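Long-range contacts in 2-C-methyl-D-erythritol 2,4-cyclodiphosphate synthase (Thermus thermophilus, PDB 1IV3), which converts 4-diphosphocytidyl-2-C-methyl-D-erythritol 2-phosphate into 2-C-methyl-D-erythritol 2,4-cyclodiphosphate with release of CMP, a step of isoprenoid synthesis by the non-mevalonate route: residues A39-L48 with V142-L150; L92-D101 with D125-G136. The protein carries 3 engineered substitutions. All coordinates share one frame; numbering follows the deposited sequence.

Interaction 1. Residues A39-L48 with V142-L150. Engineered in segment 39-48: Met41 (natural residue Leu). With MG (magnesium ion), chain G.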
loop_
_atom_site.group_PDB
_atom_site.type_symbol
_atom_site.label_atom_id
_atom_site.label_comp_id
_atom_site.label_asym_id
_atom_site.label_seq_id
_atom_site.Cartn_x
_atom_site.Cartn_y
_atom_site.Cartn_z
ATOM N N ALA A 39 13.568 5.012 -5.495
ATOM C CA ALA A 39 12.148 4.792 -5.236
ATOM C C ALA A 39 11.775 5.013 -3.780
ATOM O O ALA A 39 10.670 5.461 -3.458
ATOM C CB ALA A 39 11.832 3.381 -5.718
ATOM N N ALA A 40 12.672 4.669 -2.856
ATOM C CA ALA A 40 12.474 4.882 -1.426
ATOM C C ALA A 40 12.295 6.372 -1.146
ATOM O O ALA A 40 11.323 6.819 -0.554
ATOM C CB ALA A 40 13.659 4.382 -0.601
ATOM N N MET A 41 13.285 7.147 -1.608
ATOM C CA MET A 41 13.195 8.589 -1.420
ATOM C C MET A 41 11.917 9.130 -2.054
ATOM O O MET A 41 11.222 9.960 -1.465
ATOM C CB MET A 41 14.382 9.330 -2.034
ATOM C CG MET A 41 15.707 9.246 -1.310
ATOM S SD MET A 41 15.824 10.144 0.255
ATOM C CE MET A 41 15.603 8.854 1.416
ATOM N N HIS A 42 11.574 8.692 -3.269
ATOM C CA HIS A 42 10.398 9.279 -3.920
ATOM C C HIS A 42 9.098 8.950 -3.192
ATOM O O HIS A 42 8.262 9.835 -3.004
ATOM C CB HIS A 42 10.283 8.798 -5.365
ATOM C CG HIS A 42 11.360 9.387 -6.212
ATOM N ND1 HIS A 42 11.528 9.103 -7.540
ATOM C CD2 HIS A 42 12.335 10.277 -5.878
ATOM C CE1 HIS A 42 12.564 9.782 -8.014
ATOM N NE2 HIS A 42 13.071 10.500 -7.022
ATOM N N ALA A 43 8.993 7.693 -2.775
ATOM C CA ALA A 43 7.748 7.311 -2.081
ATOM C C ALA A 43 7.616 8.007 -0.734
ATOM O O ALA A 43 6.516 8.400 -0.339
ATOM C CB ALA A 43 7.699 5.796 -1.909
ATOM N N LEU A 44 8.724 8.173 0.003
ATOM C CA LEU A 44 8.687 8.894 1.277
ATOM C C LEU A 44 8.322 10.351 1.046
ATOM O O LEU A 44 7.566 10.955 1.806
ATOM C CB LEU A 44 10.053 8.813 1.994
ATOM C CG LEU A 44 10.367 7.429 2.570
ATOM C CD1 LEU A 44 11.833 7.274 2.951
ATOM C CD2 LEU A 44 9.451 7.166 3.765
ATOM N N THR A 45 8.871 10.932 -0.025
ATOM C CA THR A 45 8.614 12.359 -0.286
ATOM C C THR A 45 7.135 12.578 -0.628
ATOM O O THR A 45 6.460 13.483 -0.109
ATOM C CB THR A 45 9.504 12.871 -1.427
ATOM O OG1 THR A 45 10.898 12.701 -1.123
ATOM C CG2 THR A 45 9.317 14.376 -1.625
ATOM N N ASP A 46 6.618 11.730 -1.522
ATOM C CA ASP A 46 5.190 11.807 -1.838
ATOM C C ASP A 46 4.337 11.596 -0.582
ATOM O O ASP A 46 3.326 12.274 -0.398
ATOM C CB ASP A 46 4.785 10.801 -2.910
ATOM C CG ASP A 46 4.935 11.302 -4.336
ATOM O OD1 ASP A 46 5.182 12.515 -4.517
ATOM O OD2 ASP A 46 4.783 10.504 -5.290
ATOM N N ALA A 47 4.697 10.656 0.292
ATOM C CA ALA A 47 3.906 10.407 1.495
ATOM C C ALA A 47 3.869 11.639 2.391
ATOM O O ALA A 47 2.818 11.994 2.933
ATOM C CB ALA A 47 4.462 9.212 2.262
ATOM N N LEU A 48 5.033 12.303 2.570
ATOM C CA LEU A 48 5.092 13.542 3.349
ATOM C C LEU A 48 4.228 14.629 2.748
ATOM O O LEU A 48 3.445 15.282 3.448
ATOM C CB LEU A 48 6.549 14.022 3.421
ATOM C CG LEU A 48 7.497 13.168 4.272
ATOM C CD1 LEU A 48 8.951 13.632 4.090
ATOM C CD2 LEU A 48 7.144 13.218 5.759
ATOM N N VAL A 142 12.078 -1.735 -9.530
ATOM C CA VAL A 142 12.172 -1.532 -8.083
ATOM C C VAL A 142 10.874 -0.844 -7.660
ATOM O O VAL A 142 10.469 0.111 -8.351
ATOM C CB VAL A 142 13.401 -0.724 -7.678
ATOM C CG1 VAL A 142 13.508 0.603 -8.452
ATOM C CG2 VAL A 142 13.392 -0.470 -6.175
ATOM N N GLN A 143 10.217 -1.314 -6.599
ATOM C CA GLN A 143 8.986 -0.645 -6.181
ATOM C C GLN A 143 9.140 -0.196 -4.728
ATOM O O GLN A 143 9.800 -0.907 -3.960
ATOM C CB GLN A 143 7.776 -1.551 -6.288
ATOM C CG GLN A 143 7.588 -2.182 -7.660
ATOM C CD GLN A 143 6.596 -3.336 -7.660
ATOM O OE1 GLN A 143 6.944 -4.513 -7.792
ATOM N NE2 GLN A 143 5.321 -2.999 -7.500
ATOM N N ALA A 144 8.551 0.933 -4.351
ATOM C CA ALA A 144 8.542 1.328 -2.948
ATOM C C ALA A 144 7.131 1.767 -2.592
ATOM O O ALA A 144 6.502 2.422 -3.425
ATOM C CB ALA A 144 9.505 2.472 -2.650
ATOM N N ARG A 145 6.679 1.430 -1.389
ATOM C CA ARG A 145 5.440 2.005 -0.861
ATOM C C ARG A 145 5.696 2.396 0.581
ATOM O O ARG A 145 6.361 1.636 1.302
ATOM C CB ARG A 145 4.269 1.026 -0.987
ATOM C CG ARG A 145 4.081 0.528 -2.421
ATOM C CD ARG A 145 2.807 -0.313 -2.552
ATOM N NE ARG A 145 2.537 -0.530 -3.982
ATOM C CZ ARG A 145 3.115 -1.549 -4.609
ATOM N NH1 ARG A 145 3.910 -2.359 -3.924
ATOM N NH2 ARG A 145 2.875 -1.742 -5.896
ATOM N N ALA A 146 5.214 3.582 0.956
ATOM C CA ALA A 146 5.561 4.159 2.241
ATOM C C ALA A 146 4.351 4.776 2.947
ATOM O O ALA A 146 3.546 5.393 2.250
ATOM C CB ALA A 146 6.619 5.262 2.110
ATOM N N VAL A 147 4.306 4.620 4.271
ATOM C CA VAL A 147 3.335 5.366 5.094
ATOM C C VAL A 147 4.124 6.224 6.073
ATOM O O VAL A 147 5.112 5.751 6.668
ATOM C CB VAL A 147 2.376 4.440 5.860
ATOM C CG1 VAL A 147 1.265 5.180 6.564
ATOM C CG2 VAL A 147 1.735 3.435 4.901
ATOM N N VAL A 148 3.721 7.466 6.245
ATOM C CA VAL A 148 4.377 8.271 7.286
ATOM C C VAL A 148 3.316 8.705 8.291
ATOM O O VAL A 148 2.112 8.837 7.989
ATOM C CB VAL A 148 5.104 9.511 6.733
ATOM C CG1 VAL A 148 6.271 9.124 5.839
ATOM C CG2 VAL A 148 4.113 10.386 5.980
ATOM N N LEU A 149 3.792 8.923 9.513
ATOM C CA LEU A 149 2.888 9.363 10.582
ATOM C C LEU A 149 3.479 10.632 11.183
ATOM O O LEU A 149 4.693 10.650 11.431
ATOM C CB LEU A 149 2.752 8.240 11.593
ATOM C CG LEU A 149 1.825 8.431 12.788
ATOM C CD1 LEU A 149 0.383 8.560 12.331
ATOM C CD2 LEU A 149 2.015 7.274 13.772
ATOM N N LEU A 150 2.640 11.624 11.396
ATOM C CA LEU A 150 3.124 12.909 11.891
ATOM C C LEU A 150 2.240 13.444 13.020
ATOM O O LEU A 150 1.023 13.309 12.909
ATOM C CB LEU A 150 3.152 13.932 10.758
ATOM C CG LEU A 150 3.935 13.545 9.499
ATOM C CD1 LEU A 150 2.961 13.135 8.409
ATOM C CD2 LEU A 150 4.824 14.674 9.016
HETATM MG MG MG G . 10.694 7.762 -8.704
HETATM O O HOH W 1 9.417 9.141 -10.084
#
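Methyl groups of strand 142-150 lie over faces of peptide groups in helix 39-48. Ala144 CB sits above the plane of the Ala39 carbonyl, 3.3 Å from Ala39 O, and Val148 CG2 takes the same position over the carbonyl of Ala47, 3.7 Å from Ala47 O. The imidazole of His42, on another side of the helix, presents its ND1 edge to the magnesium ion at 2.0 Å, while NE2 at the far edge bonds to Ser73. The side chains that meet are all apolar, and no hydrogen bond joins the segments. Ala43 CB meets Ala144 CB at 3.9 Å, and Leu44 reaches in with CD2, which stops 3.8 Å from Ala146 CB. At Val148 a chi1 of -65° puts CG1 anti to the carbonyl carbon and leaves CG2 between that carbon and the backbone N; CG2 can thus touch both Ala47 and Leu48 CD2, the latter at 4.2 Å, where the two side chains cross at about a right angle. With an alanine here both methyls go, which is likely to open a gap against Ala47 and leave Leu48 CD2 without the two it meets. With Ala39, Ala43 and Ala47 facing Ala144 and Ala146, the helix axis comes within 7.2 Å of the strand axis, crossing at -32°. Every second strand residue, from Val142 to Leu150, points toward the helix; Arg145 and Val147 between them point away and meet a second subunit. This is the close helix-on-sheet packing of an alpha/beta layer in the IspF trimer. It holds the helix that carries His42 against the sheet whose neighbouring strand 3-14 supplies Asp8 and His10, the other protein ligands of the magnesium site.

Interaction 2. Residues L92-D101 with D125-G136; sequences LQASLVLTLD and DRIGLTFKTSEG
A beta-alpha-beta unit brings strands 92-99 and 127-132 together as parallel neighbours, their short axes 6° apart, with Ala94 to Thr99 paired one for one with Ile127 to Lys132. The bonding alternates as parallel pairing requires: Ala94, Leu96 and Leu98 each use both backbone N and O toward the partner strand, and Leu100 N extends the ladder to Lys132 O at 2.9 Å. At Gly128 the chains come close, its CA lying 4.2 Å from Ser95 CA, which the missing side chain probably allows; a CB at this position would press on Ser95 OG. Apolar contact follows on the face of Leu96 and Leu98, where Leu129 CD1 reaches Leu98 CG at 3.8 Å. At the start of the ladder the guanidinium of Arg126 is overlaid on one face by Leu92, whose CD1 stands 3.6 Å above its plane, over the centre. Beyond the strands Asp101 OD1 is gripped twice by Ser134: OG bonds at 2.5 Å on the syn lone pair, and backbone N at 2.7 Å from the syn side but 35° out of the carboxylate plane. A chi1 of 72° swings Ser134 OG between its backbone N and carbonyl carbon, where it also bonds to Ala138. Thr133, predicted to stabilise the transition state, forms an ST turn by accepting Glu135 N on OG1. Residues 100-101 and 131-135 belong to the substrate-binding site, and Lys132 NZ bonds to Asp8 of the second subunit. Helix 109-120, the crossover, packs on Ile127, Leu129 and Phe131; helix 39-50 touches Ala94, Leu96 and Leu98. Strand 141-150 pairs antiparallel along the other edge of 92-99, where Leu92 and Gln93 form a classic beta bulge opposite Leu149.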
loop_
_atom_site.group_PDB
_atom_site.type_symbol
_atom_site.label_atom_id
_atom_site.label_comp_id
_atom_site.label_asym_id
_atom_site.label_seq_id
_atom_site.Cartn_x
_atom_site.Cartn_y
_atom_site.Cartn_z
ATOM N N LEU A 92 6.851 11.680 12.998
ATOM C CA LEU A 92 6.983 10.697 14.062
ATOM C C LEU A 92 7.509 9.350 13.598
ATOM O O LEU A 92 8.258 8.680 14.298
ATOM C CB LEU A 92 5.631 10.435 14.760
ATOM C CG LEU A 92 5.714 9.381 15.872
ATOM C CD1 LEU A 92 6.664 9.775 16.992
ATOM C CD2 LEU A 92 4.332 9.118 16.457
ATOM N N GLN A 93 7.074 8.925 12.396
ATOM C CA GLN A 93 7.431 7.567 11.993
ATOM C C GLN A 93 7.395 7.385 10.489
ATOM O O GLN A 93 6.532 8.046 9.868
ATOM C CB GLN A 93 6.427 6.571 12.622
ATOM C CG GLN A 93 6.881 5.121 12.442
ATOM C CD GLN A 93 6.268 4.148 13.441
ATOM O OE1 GLN A 93 6.788 3.037 13.654
ATOM N NE2 GLN A 93 5.150 4.585 14.008
ATOM N N ALA A 94 8.252 6.528 9.933
ATOM C CA ALA A 94 8.109 6.172 8.516
ATOM C C ALA A 94 8.223 4.655 8.394
ATOM O O ALA A 94 9.126 4.072 8.982
ATOM C CB ALA A 94 9.136 6.881 7.634
ATOM N N SER A 95 7.311 4.039 7.639
ATOM C CA SER A 95 7.313 2.595 7.474
ATOM C C SER A 95 7.200 2.315 5.989
ATOM O O SER A 95 6.230 2.788 5.389
ATOM C CB SER A 95 6.138 1.961 8.228
ATOM O OG SER A 95 6.197 0.544 8.075
ATOM N N LEU A 96 8.173 1.607 5.413
ATOM C CA LEU A 96 8.063 1.407 3.966
ATOM C C LEU A 96 8.595 0.050 3.537
ATOM O O LEU A 96 9.392 -0.547 4.252
ATOM C CB LEU A 96 8.827 2.489 3.210
ATOM C CG LEU A 96 10.348 2.440 3.354
ATOM C CD1 LEU A 96 11.030 3.250 2.257
ATOM C CD2 LEU A 96 10.772 2.990 4.711
ATOM N N VAL A 97 8.119 -0.348 2.357
ATOM C CA VAL A 97 8.542 -1.611 1.773
ATOM C C VAL A 97 9.211 -1.341 0.428
ATOM O O VAL A 97 8.660 -0.625 -0.407
ATOM C CB VAL A 97 7.354 -2.547 1.507
ATOM C CG1 VAL A 97 7.791 -3.897 0.980
ATOM C CG2 VAL A 97 6.544 -2.726 2.798
ATOM N N LEU A 98 10.378 -1.946 0.268
ATOM C CA LEU A 98 11.066 -1.960 -1.004
ATOM C C LEU A 98 10.981 -3.364 -1.612
ATOM O O LEU A 98 11.304 -4.333 -0.921
ATOM C CB LEU A 98 12.528 -1.590 -0.860
ATOM C CG LEU A 98 12.778 -0.305 -0.081
ATOM C CD1 LEU A 98 14.270 0.029 -0.161
ATOM C CD2 LEU A 98 11.927 0.838 -0.604
ATOM N N THR A 99 10.564 -3.374 -2.875
ATOM C CA THR A 99 10.393 -4.630 -3.595
ATOM C C THR A 99 11.238 -4.633 -4.854
ATOM O O THR A 99 11.147 -3.725 -5.687
ATOM C CB THR A 99 8.911 -4.835 -3.963
ATOM O OG1 THR A 99 8.116 -4.797 -2.770
ATOM C CG2 THR A 99 8.705 -6.189 -4.601
ATOM N N LEU A 100 12.081 -5.644 -4.982
ATOM C CA LEU A 100 12.901 -5.833 -6.184
ATOM C C LEU A 100 13.526 -7.226 -6.139
ATOM O O LEU A 100 13.797 -7.756 -5.053
ATOM C CB LEU A 100 13.958 -4.742 -6.319
ATOM C CG LEU A 100 15.194 -4.795 -5.421
ATOM C CD1 LEU A 100 16.142 -3.633 -5.717
ATOM C CD2 LEU A 100 14.810 -4.781 -3.956
ATOM N N ASP A 101 13.718 -7.833 -7.307
ATOM C CA ASP A 101 14.207 -9.215 -7.328
ATOM C C ASP A 101 15.713 -9.287 -7.157
ATOM O O ASP A 101 16.233 -10.304 -6.687
ATOM C CB ASP A 101 13.739 -9.900 -8.624
ATOM C CG ASP A 101 12.227 -10.003 -8.675
ATOM O OD1 ASP A 101 11.523 -9.321 -7.903
ATOM O OD2 ASP A 101 11.698 -10.801 -9.482
ATOM N N ASP A 125 14.132 3.054 15.838
ATOM C CA ASP A 125 12.931 2.225 16.020
ATOM C C ASP A 125 11.676 2.823 15.391
ATOM O O ASP A 125 10.584 2.249 15.341
ATOM C CB ASP A 125 12.727 2.023 17.531
ATOM C CG ASP A 125 12.344 3.362 18.149
ATOM O OD1 ASP A 125 11.141 3.632 18.323
ATOM O OD2 ASP A 125 13.282 4.140 18.418
ATOM N N ARG A 126 11.798 4.045 14.864
ATOM C CA ARG A 126 10.712 4.701 14.156
ATOM C C ARG A 126 10.977 4.671 12.657
ATOM O O ARG A 126 10.273 5.338 11.893
ATOM C CB ARG A 126 10.586 6.160 14.638
ATOM C CG ARG A 126 10.015 6.285 16.042
ATOM C CD ARG A 126 8.537 5.911 16.017
ATOM N NE ARG A 126 7.822 6.155 17.255
ATOM C CZ ARG A 126 6.507 6.221 17.413
ATOM N NH1 ARG A 126 5.621 6.061 16.420
ATOM N NH2 ARG A 126 6.076 6.464 18.654
ATOM N N ILE A 127 12.005 3.931 12.240
ATOM C CA ILE A 127 12.248 3.696 10.814
ATOM C C ILE A 127 11.877 2.238 10.526
ATOM O O ILE A 127 12.588 1.331 10.964
ATOM C CB ILE A 127 13.692 3.957 10.358
ATOM C CG1 ILE A 127 14.168 5.404 10.514
ATOM C CG2 ILE A 127 13.869 3.503 8.900
ATOM C CD1 ILE A 127 13.363 6.344 9.630
ATOM N N GLY A 128 10.770 2.014 9.811
ATOM C CA GLY A 128 10.367 0.635 9.568
ATOM C C GLY A 128 10.622 0.279 8.111
ATOM O O GLY A 128 9.771 0.549 7.279
ATOM N N LEU A 129 11.780 -0.286 7.814
ATOM C CA LEU A 129 12.160 -0.618 6.452
ATOM C C LEU A 129 12.078 -2.127 6.269
ATOM O O LEU A 129 12.726 -2.836 7.050
ATOM C CB LEU A 129 13.574 -0.085 6.202
ATOM C CG LEU A 129 14.218 -0.496 4.876
ATOM C CD1 LEU A 129 13.380 -0.071 3.680
ATOM C CD2 LEU A 129 15.630 0.103 4.762
ATOM N N THR A 130 11.290 -2.634 5.318
ATOM C CA THR A 130 11.307 -4.077 5.066
ATOM C C THR A 130 11.586 -4.302 3.583
ATOM O O THR A 130 11.300 -3.415 2.776
ATOM C CB THR A 130 9.981 -4.775 5.427
ATOM O OG1 THR A 130 8.915 -4.180 4.669
ATOM C CG2 THR A 130 9.647 -4.563 6.891
ATOM N N PHE A 131 12.115 -5.476 3.237
ATOM C CA PHE A 131 12.560 -5.812 1.896
ATOM C C PHE A 131 11.818 -7.034 1.372
ATOM O O PHE A 131 11.637 -7.979 2.152
ATOM C CB PHE A 131 14.063 -6.145 1.887
ATOM C CG PHE A 131 14.974 -5.087 2.463
ATOM C CD1 PHE A 131 14.789 -3.740 2.240
ATOM C CD2 PHE A 131 16.048 -5.476 3.256
ATOM C CE1 PHE A 131 15.665 -2.823 2.787
ATOM C CE2 PHE A 131 16.921 -4.573 3.798
ATOM C CZ PHE A 131 16.736 -3.216 3.568
ATOM N N LYS A 132 11.438 -6.973 0.113
ATOM C CA LYS A 132 10.754 -8.063 -0.549
ATOM C C LYS A 132 11.302 -8.205 -1.974
ATOM O O LYS A 132 11.845 -7.271 -2.552
ATOM C CB LYS A 132 9.243 -7.863 -0.658
ATOM C CG LYS A 132 8.540 -7.560 0.641
ATOM C CD LYS A 132 8.428 -8.751 1.572
ATOM C CE LYS A 132 7.825 -9.968 0.886
ATOM N NZ LYS A 132 7.772 -11.120 1.838
ATOM N N THR A 133 11.091 -9.411 -2.510
ATOM C CA THR A 133 11.257 -9.609 -3.939
ATOM C C THR A 133 9.858 -9.732 -4.552
ATOM O O THR A 133 8.908 -9.917 -3.794
ATOM C CB THR A 133 12.026 -10.877 -4.324
ATOM O OG1 THR A 133 11.103 -11.975 -4.197
ATOM C CG2 THR A 133 13.173 -11.137 -3.373
ATOM N N SER A 134 9.748 -9.643 -5.866
ATOM C CA SER A 134 8.430 -9.646 -6.496
ATOM C C SER A 134 7.945 -11.062 -6.779
ATOM O O SER A 134 6.846 -11.240 -7.293
ATOM C CB SER A 134 8.473 -8.894 -7.833
ATOM O OG SER A 134 9.185 -9.654 -8.807
ATOM N N GLU A 135 8.789 -12.042 -6.457
ATOM C CA GLU A 135 8.450 -13.423 -6.826
ATOM C C GLU A 135 8.157 -13.491 -8.314
ATOM O O GLU A 135 7.274 -14.222 -8.785
ATOM C CB GLU A 135 7.252 -13.906 -6.019
ATOM C CG GLU A 135 7.458 -14.059 -4.531
ATOM C CD GLU A 135 8.536 -15.045 -4.142
ATOM O OE1 GLU A 135 9.141 -14.855 -3.062
ATOM O OE2 GLU A 135 8.798 -16.000 -4.894
ATOM N N GLY A 136 8.886 -12.699 -9.106
ATOM C CA GLY A 136 8.691 -12.747 -10.543
ATOM C C GLY A 136 7.500 -11.983 -11.054
ATOM O O GLY A 136 7.228 -11.960 -12.258
HETATM O O HOH W 2 7.846 -1.907 6.128
#

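In the fold
Interactions 1 and 2 share one mixed sheet, in which strands 141-150 and 91-99 are antiparallel neighbours; Gln143 N lies 2.7 Å from Thr99 O, a probable hydrogen bond. Interaction 1 is core: all its touching residues are buried, its centre is about 5 Å from that of the chain, and it joins helix to sheet by apolar side chains and methyls over peptide groups, without hydrogen bonds. Interaction 2, centred about 10 Å out and partly buried, joins strands within the sheet by backbone bonds, adding charged and hydroxyl groups at its ends. The contacts meet the active site differently: 39-48 carries the metal ligand His42, while the ends of 92-101 and 125-136 carry substrate-site residues.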